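Local coordinates for arylmalonate decarboxylase (Bordetella bronchiseptica, PDB 3IXL), which catalyses the decarboxylation of 2-aryl-2-methylmalonates to 2-arylpropionates, releasing carbon dioxide, at residues G41-D49 and Y126-L134; D182-T193 and L204-P213. The protein carries 2 engineered substitutions. All coordinates share one frame; numbering follows the deposited sequence.

Both contacts are buried and both reach the bound phenylacetic acid, but they are built differently. Contact 1 packs the N-terminal ends of helices 45-51 and 128-140 against each other with side chains and one bridging water, and no direct hydrogen bond crosses it; its D129 and R133 end lies nearer the surface. Contact 2, closer to the centre of the chain, is backbone-bonded: strands 183-187 and 208-210 run parallel, and serine hydroxyls take over at the ligand end. The two touch where Y126 OH meets S187 OG at 2.9 Å, probably a hydrogen bond, and where L134 packs on L185 and S187.

Contact 1. Residues G41-D49 and Y126-L134. With PAC (2-phenylacetic acid), chain C; SO4 (sulfate ion), chain B.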
loop_
_atom_site.group_PDB
_atom_site.type_symbol
_atom_site.label_atom_id
_atom_site.label_comp_id
_atom_site.label_asym_id
_atom_site.label_seq_id
_atom_site.Cartn_x
_atom_site.Cartn_y
_atom_site.Cartn_z
ATOM N N GLY A 41 -3.740 -0.290 16.843
ATOM C CA GLY A 41 -3.851 0.832 17.776
ATOM C C GLY A 41 -3.053 2.079 17.430
ATOM O O GLY A 41 -3.445 3.194 17.781
ATOM N N SER A 42 -1.916 1.887 16.771
ATOM C CA SER A 42 -1.068 2.977 16.319
ATOM C C SER A 42 -0.187 2.450 15.201
ATOM O O SER A 42 0.117 1.249 15.144
ATOM C CB SER A 42 -0.201 3.502 17.461
ATOM O OG SER A 42 0.714 2.509 17.880
ATOM N N VAL A 43 0.234 3.355 14.324
ATOM C CA VAL A 43 1.093 3.002 13.204
ATOM C C VAL A 43 2.537 3.090 13.711
ATOM O O VAL A 43 3.283 4.005 13.384
ATOM C CB VAL A 43 0.791 3.893 11.963
ATOM C CG1 VAL A 43 1.575 3.422 10.755
ATOM C CG2 VAL A 43 -0.725 3.903 11.662
ATOM N N THR A 44 2.892 2.126 14.559
ATOM C CA THR A 44 4.209 2.026 15.172
ATOM C C THR A 44 4.504 0.534 15.328
ATOM O O THR A 44 3.568 -0.262 15.414
ATOM C CB THR A 44 4.245 2.639 16.603
ATOM O OG1 THR A 44 3.336 1.937 17.448
ATOM C CG2 THR A 44 3.905 4.126 16.619
ATOM N N PRO A 45 5.799 0.155 15.399
ATOM C CA PRO A 45 6.166 -1.237 15.706
ATOM C C PRO A 45 5.465 -1.830 16.933
ATOM O O PRO A 45 5.017 -2.977 16.880
ATOM C CB PRO A 45 7.686 -1.154 15.891
ATOM C CG PRO A 45 8.078 -0.044 14.952
ATOM C CD PRO A 45 6.990 0.976 15.104
ATOM N N GLU A 46 5.342 -1.058 18.009
ATOM C CA GLU A 46 4.603 -1.522 19.186
ATOM C C GLU A 46 3.156 -1.847 18.821
ATOM O O GLU A 46 2.601 -2.859 19.273
ATOM C CB GLU A 46 4.675 -0.497 20.324
ATOM C CG GLU A 46 6.091 0.006 20.616
ATOM C CD GLU A 46 6.432 1.298 19.870
ATOM O OE1 GLU A 46 7.016 1.236 18.757
ATOM O OE2 GLU A 46 6.107 2.382 20.411
ATOM N N GLY A 47 2.550 -1.007 17.984
ATOM C CA GLY A 47 1.202 -1.271 17.500
ATOM C C GLY A 47 1.149 -2.519 16.631
ATOM O O GLY A 47 0.264 -3.363 16.797
ATOM N N TYR A 48 2.098 -2.645 15.708
ATOM C CA TYR A 48 2.122 -3.811 14.823
ATOM C C TYR A 48 2.235 -5.105 15.616
ATOM O O TYR A 48 1.543 -6.080 15.318
ATOM C CB TYR A 48 3.270 -3.745 13.809
ATOM C CG TYR A 48 3.404 -2.432 13.072
ATOM C CD1 TYR A 48 2.282 -1.715 12.646
ATOM C CD2 TYR A 48 4.667 -1.912 12.799
ATOM C CE1 TYR A 48 2.428 -0.491 11.980
ATOM C CE2 TYR A 48 4.825 -0.700 12.152
ATOM C CZ TYR A 48 3.703 0.009 11.751
ATOM O OH TYR A 48 3.883 1.214 11.111
ATOM N N ASP A 49 3.105 -5.110 16.627
ATOM C CA ASP A 49 3.342 -6.322 17.400
ATOM C C ASP A 49 2.051 -6.835 18.046
ATOM O O ASP A 49 1.892 -8.045 18.235
ATOM C CB ASP A 49 4.402 -6.067 18.470
ATOM C CG ASP A 49 5.819 -6.048 17.914
ATOM O OD1 ASP A 49 6.047 -6.373 16.724
ATOM O OD2 ASP A 49 6.727 -5.705 18.702
ATOM N N TYR A 126 4.640 8.635 8.028
ATOM C CA TYR A 126 5.144 7.985 9.253
ATOM C C TYR A 126 6.127 8.769 10.098
ATOM O O TYR A 126 6.702 9.766 9.657
ATOM C CB TYR A 126 5.855 6.678 8.906
ATOM C CG TYR A 126 5.186 5.760 7.917
ATOM C CD1 TYR A 126 5.862 5.350 6.769
ATOM C CD2 TYR A 126 3.917 5.246 8.160
ATOM C CE1 TYR A 126 5.276 4.471 5.869
ATOM C CE2 TYR A 126 3.312 4.365 7.260
ATOM C CZ TYR A 126 4.013 3.985 6.119
ATOM O OH TYR A 126 3.448 3.103 5.215
ATOM N N ILE A 127 6.327 8.262 11.319
ATOM C CA ILE A 127 7.471 8.663 12.159
ATOM C C ILE A 127 8.743 7.939 11.694
ATOM O O ILE A 127 8.674 6.939 10.974
ATOM C CB ILE A 127 7.218 8.449 13.681
ATOM C CG1 ILE A 127 6.955 6.974 14.012
ATOM C CG2 ILE A 127 6.056 9.336 14.149
ATOM C CD1 ILE A 127 6.927 6.668 15.531
ATOM N N ASP A 128 9.900 8.433 12.121
ATOM C CA ASP A 128 11.160 8.029 11.507
ATOM C C ASP A 128 11.624 6.596 11.728
ATOM O O ASP A 128 12.316 6.052 10.868
ATOM C CB ASP A 128 12.277 9.029 11.826
ATOM C CG ASP A 128 12.197 10.276 10.968
ATOM O OD1 ASP A 128 11.484 10.269 9.927
ATOM O OD2 ASP A 128 12.854 11.277 11.326
ATOM N N ASP A 129 11.237 5.967 12.835
ATOM C CA ASP A 129 11.581 4.548 12.996
ATOM C C ASP A 129 10.952 3.759 11.853
ATOM O O ASP A 129 11.590 2.878 11.276
ATOM C CB ASP A 129 11.120 3.990 14.347
ATOM C CG ASP A 129 11.539 2.528 14.567
ATOM O OD1 ASP A 129 12.559 2.084 14.001
ATOM O OD2 ASP A 129 10.835 1.841 15.328
ATOM N N VAL A 130 9.703 4.081 11.537
ATOM C CA VAL A 130 9.009 3.413 10.445
ATOM C C VAL A 130 9.625 3.804 9.086
ATOM O O VAL A 130 9.807 2.945 8.224
ATOM C CB VAL A 130 7.493 3.680 10.508
ATOM C CG1 VAL A 130 6.770 3.010 9.342
ATOM C CG2 VAL A 130 6.916 3.162 11.828
ATOM N N ASN A 131 9.993 5.083 8.912
ATOM C CA ASN A 131 10.665 5.510 7.683
ATOM C C ASN A 131 11.998 4.811 7.433
ATOM O O ASN A 131 12.310 4.457 6.298
ATOM C CB ASN A 131 10.845 7.029 7.663
ATOM C CG ASN A 131 9.527 7.758 7.613
ATOM O OD1 ASN A 131 8.595 7.302 6.946
ATOM N ND2 ASN A 131 9.425 8.882 8.328
ATOM N N GLU A 132 12.764 4.599 8.505
ATOM C CA GLU A 132 14.034 3.885 8.410
ATOM C C GLU A 132 13.803 2.444 7.983
ATOM O O GLU A 132 14.534 1.916 7.150
ATOM C CB GLU A 132 14.778 3.918 9.747
ATOM C CG GLU A 132 15.347 5.281 10.102
ATOM C CD GLU A 132 16.093 5.294 11.431
ATOM O OE1 GLU A 132 16.581 6.380 11.818
ATOM O OE2 GLU A 132 16.205 4.236 12.087
ATOM N N ARG A 133 12.769 1.817 8.546
ATOM C CA ARG A 133 12.433 0.440 8.192
ATOM C C ARG A 133 11.968 0.329 6.742
ATOM O O ARG A 133 12.301 -0.633 6.047
ATOM C CB ARG A 133 11.376 -0.114 9.150
ATOM C CG ARG A 133 11.901 -0.306 10.580
ATOM C CD ARG A 133 10.759 -0.496 11.560
ATOM N NE ARG A 133 11.169 -0.439 12.967
ATOM C CZ ARG A 133 11.146 -1.466 13.810
ATOM N NH1 ARG A 133 10.751 -2.671 13.417
ATOM N NH2 ARG A 133 11.525 -1.268 15.066
ATOM N N LEU A 134 11.220 1.327 6.272
ATOM C CA LEU A 134 10.819 1.376 4.877
ATOM C C LEU A 134 12.048 1.459 3.975
ATOM O O LEU A 134 12.176 0.677 3.031
ATOM C CB LEU A 134 9.884 2.565 4.627
ATOM C CG LEU A 134 9.485 2.835 3.169
ATOM C CD1 LEU A 134 8.810 1.637 2.533
ATOM C CD2 LEU A 134 8.594 4.068 3.057
HETATM C C1 PAC C . 0.478 1.648 6.285
HETATM C C2 PAC C . -0.419 1.989 7.460
HETATM C "C1'" PAC C . -1.925 2.043 7.299
HETATM C "C2'" PAC C . -2.599 2.904 8.171
HETATM C "C3'" PAC C . -3.986 3.029 8.123
HETATM C "C4'" PAC C . -4.711 2.281 7.200
HETATM C "C5'" PAC C . -4.045 1.418 6.321
HETATM C "C6'" PAC C . -2.653 1.287 6.370
HETATM O O1 PAC C . 0.036 1.443 5.120
HETATM O O2 PAC C . 1.711 1.588 6.556
HETATM S S SO4 B . -0.362 3.727 21.753
HETATM O O1 SO4 B . -1.130 4.798 21.118
HETATM O O2 SO4 B . -0.050 2.707 20.755
HETATM O O3 SO4 B . 0.887 4.268 22.291
HETATM O O4 SO4 B . -1.144 3.146 22.844
HETATM O O HOH W 1 4.087 6.297 11.846
#
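The N-terminal ends of helices 45-51 and 128-140 meet beside the phenylacetic acid pocket, with P45 and V130 at the middle of the interface. P45 presents its ring to three residues of helix 128-140. Its CG lies over the centre of one face of the R133 guanidinium, 3.6 Å from R133 CZ, and 3.4 Å from D129 OD2, while P45 CD touches V130 CG2 at 3.9 Å. The guanidinium is held in place by a salt bridge one turn back: R133 NE gives a nearly straight bond (168°) to D129 OD1, in its own plane but from above the carboxylate plane. R133 NH1 goes on to the backbone oxygen of Y80.

Nearer the pocket, V130 CG2 also reaches Y48 OH (3.7 Å), whose polar partner is S76. V130 CG1 covers one face of the Y126 ring, toward its rim. V43 turns CG1 anti to the backbone N (chi1 -174°), which brings it to 3.9 Å from Y126 CD2; its CG2 borders the ligand. One water bridges the backbones, donating to V43 O and accepting from I127 N.

Helix 45-51 is N-capped by T44, whose OG1 accepts from G47 N at 3.1 Å and donates to S42 OG. S42 OG in turn donates to a sulfate, probably from the crystallisation liquor. Y126 OH donates to O2 of the acid group at 2.7 Å, with O2 near the ring plane. Two helix N-termini and their lead-in loops meet through side chains, the short axes at 75° and 11.8 Å apart at closest approach, beside the ligand pocket, to which they contribute Y126.

Contact 2. Residues D182-T193 and L204-P213; sequences DGILLSSGGLLT and LGVPVVSSSP. Engineered in segment 182-193: S188 (natural residue Cys). With PAC (2-phenylacetic acid), chain C.
Backbone hydrogen bonds join strands 183-187 and 208-210 in parallel register, I184 beside V208, L185 beside V209 and L186 beside S210. I184 N donates to P207 O and I184 O accepts from V209 N (2.9 Å); L186 N donates to V209 O at 2.8 Å, and L186 O receives S211 N where helix 211-222 begins.

Apolar contacts run from the strands to the end of helix 196-204. There I184 CD1 meets L204 CD1 at 3.6 Å; L186 CB lies against V208 CG1.

Hydroxyls dominate the ligand end. S211 OG, anti to its carbonyl carbon (chi1 -72°), swings back to accept from S188 N at 2.8 Å and is also hydrogen-bonded to T75 OG1. T193 OG1 and S210 OG share a 2.7 Å hydrogen bond. One water joins S188 O, S210 OG and S212 N, another G189 O and S212 OG. The engineered S188 OG accepts from G190 N in an ST turn, while G189 N donates a straight hydrogen bond (179°) to O1 of the ligand, 2.8 Å away.

Together the strands form a beta-alpha-beta crossover through helix 196-204, which packs on I184, V208 and S210; helix 104-114 covers L185 and V209, and strand 119-124 flanks 183-187.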
loop_
_atom_site.group_PDB
_atom_site.type_symbol
_atom_site.label_atom_id
_atom_site.label_comp_id
_atom_site.label_asym_id
_atom_site.label_seq_id
_atom_site.Cartn_x
_atom_site.Cartn_y
_atom_site.Cartn_z
ATOM N N ASP A 182 13.803 8.467 -9.985
ATOM C CA ASP A 182 12.970 7.897 -11.053
ATOM C C ASP A 182 11.482 8.060 -10.775
ATOM O O ASP A 182 10.673 8.041 -11.694
ATOM C CB ASP A 182 13.242 6.398 -11.228
ATOM C CG ASP A 182 14.666 6.082 -11.612
ATOM O OD1 ASP A 182 15.274 6.866 -12.377
ATOM O OD2 ASP A 182 15.166 5.024 -11.171
ATOM N N GLY A 183 11.125 8.185 -9.501
ATOM C CA GLY A 183 9.723 8.230 -9.111
ATOM C C GLY A 183 9.591 8.424 -7.623
ATOM O O GLY A 183 10.578 8.608 -6.916
ATOM N N ILE A 184 8.348 8.382 -7.166
ATOM C CA ILE A 184 8.019 8.696 -5.783
ATOM C C ILE A 184 7.158 7.581 -5.202
ATOM O O ILE A 184 6.212 7.115 -5.851
ATOM C CB ILE A 184 7.254 10.047 -5.693
ATOM C CG1 ILE A 184 8.113 11.187 -6.273
ATOM C CG2 ILE A 184 6.841 10.362 -4.247
ATOM C CD1 ILE A 184 7.325 12.423 -6.679
ATOM N N LEU A 185 7.499 7.159 -3.987
ATOM C CA LEU A 185 6.622 6.293 -3.210
ATOM C C LEU A 185 5.906 7.144 -2.170
ATOM O O LEU A 185 6.541 7.753 -1.314
ATOM C CB LEU A 185 7.405 5.165 -2.529
ATOM C CG LEU A 185 6.605 4.291 -1.556
ATOM C CD1 LEU A 185 5.480 3.555 -2.278
ATOM C CD2 LEU A 185 7.541 3.296 -0.866
ATOM N N LEU A 186 4.583 7.199 -2.274
ATOM C CA LEU A 186 3.735 7.861 -1.300
ATOM C C LEU A 186 3.188 6.762 -0.390
ATOM O O LEU A 186 2.292 5.993 -0.766
ATOM C CB LEU A 186 2.629 8.642 -2.013
ATOM C CG LEU A 186 1.564 9.388 -1.204
ATOM C CD1 LEU A 186 2.166 10.329 -0.151
ATOM C CD2 LEU A 186 0.707 10.175 -2.191
ATOM N N SER A 187 3.765 6.664 0.804
ATOM C CA SER A 187 3.545 5.496 1.646
ATOM C C SER A 187 2.620 5.761 2.821
ATOM O O SER A 187 2.802 6.715 3.585
ATOM C CB SER A 187 4.874 4.897 2.125
ATOM O OG SER A 187 4.671 3.579 2.628
ATOM N N SER A 188 1.636 4.868 2.909
ATOM C CA SER A 188 0.634 4.677 3.969
ATOM C C SER A 188 -0.714 4.516 3.329
ATOM O O SER A 188 -1.213 5.424 2.654
ATOM C CB SER A 188 0.555 5.773 5.022
ATOM O OG SER A 188 -0.424 5.381 5.979
ATOM N N GLY A 189 -1.307 3.355 3.580
ATOM C CA GLY A 189 -2.631 3.027 3.094
ATOM C C GLY A 189 -3.718 3.754 3.848
ATOM O O GLY A 189 -4.899 3.554 3.566
ATOM N N GLY A 190 -3.338 4.596 4.802
ATOM C CA GLY A 190 -4.316 5.377 5.564
ATOM C C GLY A 190 -4.589 6.725 4.939
ATOM O O GLY A 190 -5.525 7.413 5.332
ATOM N N LEU A 191 -3.773 7.084 3.958
ATOM C CA LEU A 191 -3.895 8.356 3.263
ATOM C C LEU A 191 -4.876 8.253 2.111
ATOM O O LEU A 191 -4.973 7.211 1.452
ATOM C CB LEU A 191 -2.527 8.782 2.728
ATOM C CG LEU A 191 -1.428 9.021 3.768
ATOM C CD1 LEU A 191 -0.090 9.218 3.077
ATOM C CD2 LEU A 191 -1.768 10.214 4.650
ATOM N N LEU A 192 -5.597 9.344 1.871
ATOM C CA LEU A 192 -6.512 9.439 0.738
ATOM C C LEU A 192 -5.809 10.219 -0.358
ATOM O O LEU A 192 -5.775 11.448 -0.358
ATOM C CB LEU A 192 -7.844 10.079 1.161
ATOM C CG LEU A 192 -8.643 9.224 2.149
ATOM C CD1 LEU A 192 -9.725 10.033 2.857
ATOM C CD2 LEU A 192 -9.244 7.997 1.462
ATOM N N THR A 193 -5.237 9.472 -1.294
ATOM C CA THR A 193 -4.246 9.996 -2.226
ATOM C C THR A 193 -4.701 10.084 -3.678
ATOM O O THR A 193 -3.931 10.533 -4.525
ATOM C CB THR A 193 -2.980 9.111 -2.229
ATOM O OG1 THR A 193 -3.298 7.810 -2.748
ATOM C CG2 THR A 193 -2.407 8.975 -0.818
ATOM N N LEU A 204 5.540 16.945 -12.047
ATOM C CA LEU A 204 6.925 16.501 -11.981
ATOM C C LEU A 204 7.390 15.654 -13.151
ATOM O O LEU A 204 8.593 15.570 -13.407
ATOM C CB LEU A 204 7.190 15.767 -10.663
ATOM C CG LEU A 204 6.874 16.536 -9.381
ATOM C CD1 LEU A 204 7.190 15.695 -8.160
ATOM C CD2 LEU A 204 7.647 17.856 -9.339
ATOM N N GLY A 205 6.458 14.999 -13.839
ATOM C CA GLY A 205 6.807 14.148 -14.974
ATOM C C GLY A 205 7.470 12.841 -14.572
ATOM O O GLY A 205 8.156 12.204 -15.379
ATOM N N VAL A 206 7.288 12.445 -13.311
ATOM C CA VAL A 206 7.727 11.135 -12.831
ATOM C C VAL A 206 6.523 10.414 -12.227
ATOM O O VAL A 206 5.560 11.064 -11.806
ATOM C CB VAL A 206 8.886 11.227 -11.794
ATOM C CG1 VAL A 206 10.115 11.940 -12.394
ATOM C CG2 VAL A 206 8.434 11.931 -10.514
ATOM N N PRO A 207 6.552 9.070 -12.226
ATOM C CA PRO A 207 5.424 8.324 -11.670
ATOM C C PRO A 207 5.399 8.315 -10.140
ATOM O O PRO A 207 6.447 8.425 -9.495
ATOM C CB PRO A 207 5.641 6.906 -12.211
ATOM C CG PRO A 207 7.108 6.803 -12.400
ATOM C CD PRO A 207 7.597 8.181 -12.762
ATOM N N VAL A 208 4.194 8.181 -9.597
ATOM C CA VAL A 208 3.965 8.013 -8.163
ATOM C C VAL A 208 3.311 6.663 -7.908
ATOM O O VAL A 208 2.316 6.308 -8.557
ATOM C CB VAL A 208 3.023 9.103 -7.598
ATOM C CG1 VAL A 208 2.759 8.883 -6.106
ATOM C CG2 VAL A 208 3.613 10.478 -7.833
ATOM N N VAL A 209 3.860 5.926 -6.953
ATOM C CA VAL A 209 3.216 4.709 -6.459
ATOM C C VAL A 209 2.730 5.018 -5.054
ATOM O O VAL A 209 3.523 5.411 -4.201
ATOM C CB VAL A 209 4.172 3.495 -6.474
ATOM C CG1 VAL A 209 3.519 2.271 -5.814
ATOM C CG2 VAL A 209 4.556 3.144 -7.908
ATOM N N SER A 210 1.431 4.856 -4.829
ATOM C CA SER A 210 0.815 5.187 -3.550
ATOM C C SER A 210 0.296 3.903 -2.915
ATOM O O SER A 210 -0.301 3.075 -3.605
ATOM C CB SER A 210 -0.320 6.190 -3.766
ATOM O OG SER A 210 -0.948 6.508 -2.542
ATOM N N SER A 211 0.502 3.755 -1.607
ATOM C CA SER A 211 0.160 2.507 -0.891
ATOM C C SER A 211 -1.243 1.942 -1.168
ATOM O O SER A 211 -1.373 0.794 -1.599
ATOM C CB SER A 211 0.312 2.702 0.623
ATOM O OG SER A 211 1.660 2.779 1.004
ATOM N N SER A 212 -2.282 2.712 -0.870
ATOM C CA SER A 212 -3.640 2.173 -0.983
ATOM C C SER A 212 -3.990 1.818 -2.437
ATOM O O SER A 212 -4.368 0.687 -2.730
ATOM C CB SER A 212 -4.661 3.112 -0.346
ATOM O OG SER A 212 -5.937 2.509 -0.324
ATOM N N PRO A 213 -3.849 2.779 -3.369
ATOM C CA PRO A 213 -4.137 2.448 -4.762
ATOM C C PRO A 213 -3.284 1.282 -5.286
ATOM O O PRO A 213 -3.811 0.404 -5.972
ATOM C CB PRO A 213 -3.841 3.762 -5.498
ATOM C CG PRO A 213 -4.071 4.812 -4.441
ATOM C CD PRO A 213 -3.498 4.205 -3.208
HETATM C C1 PAC C . 0.478 1.648 6.285
HETATM C C2 PAC C . -0.419 1.989 7.460
HETATM C "C1'" PAC C . -1.925 2.043 7.299
HETATM C "C2'" PAC C . -2.599 2.904 8.171
HETATM C "C3'" PAC C . -3.986 3.029 8.123
HETATM C "C4'" PAC C . -4.711 2.281 7.200
HETATM C "C5'" PAC C . -4.045 1.418 6.321
HETATM C "C6'" PAC C . -2.653 1.287 6.370
HETATM O O1 PAC C . 0.036 1.443 5.120
HETATM O O2 PAC C . 1.711 1.588 6.556
HETATM O O HOH W 2 -2.018 5.391 -0.074
HETATM O O HOH W 3 -5.564 1.303 2.214
#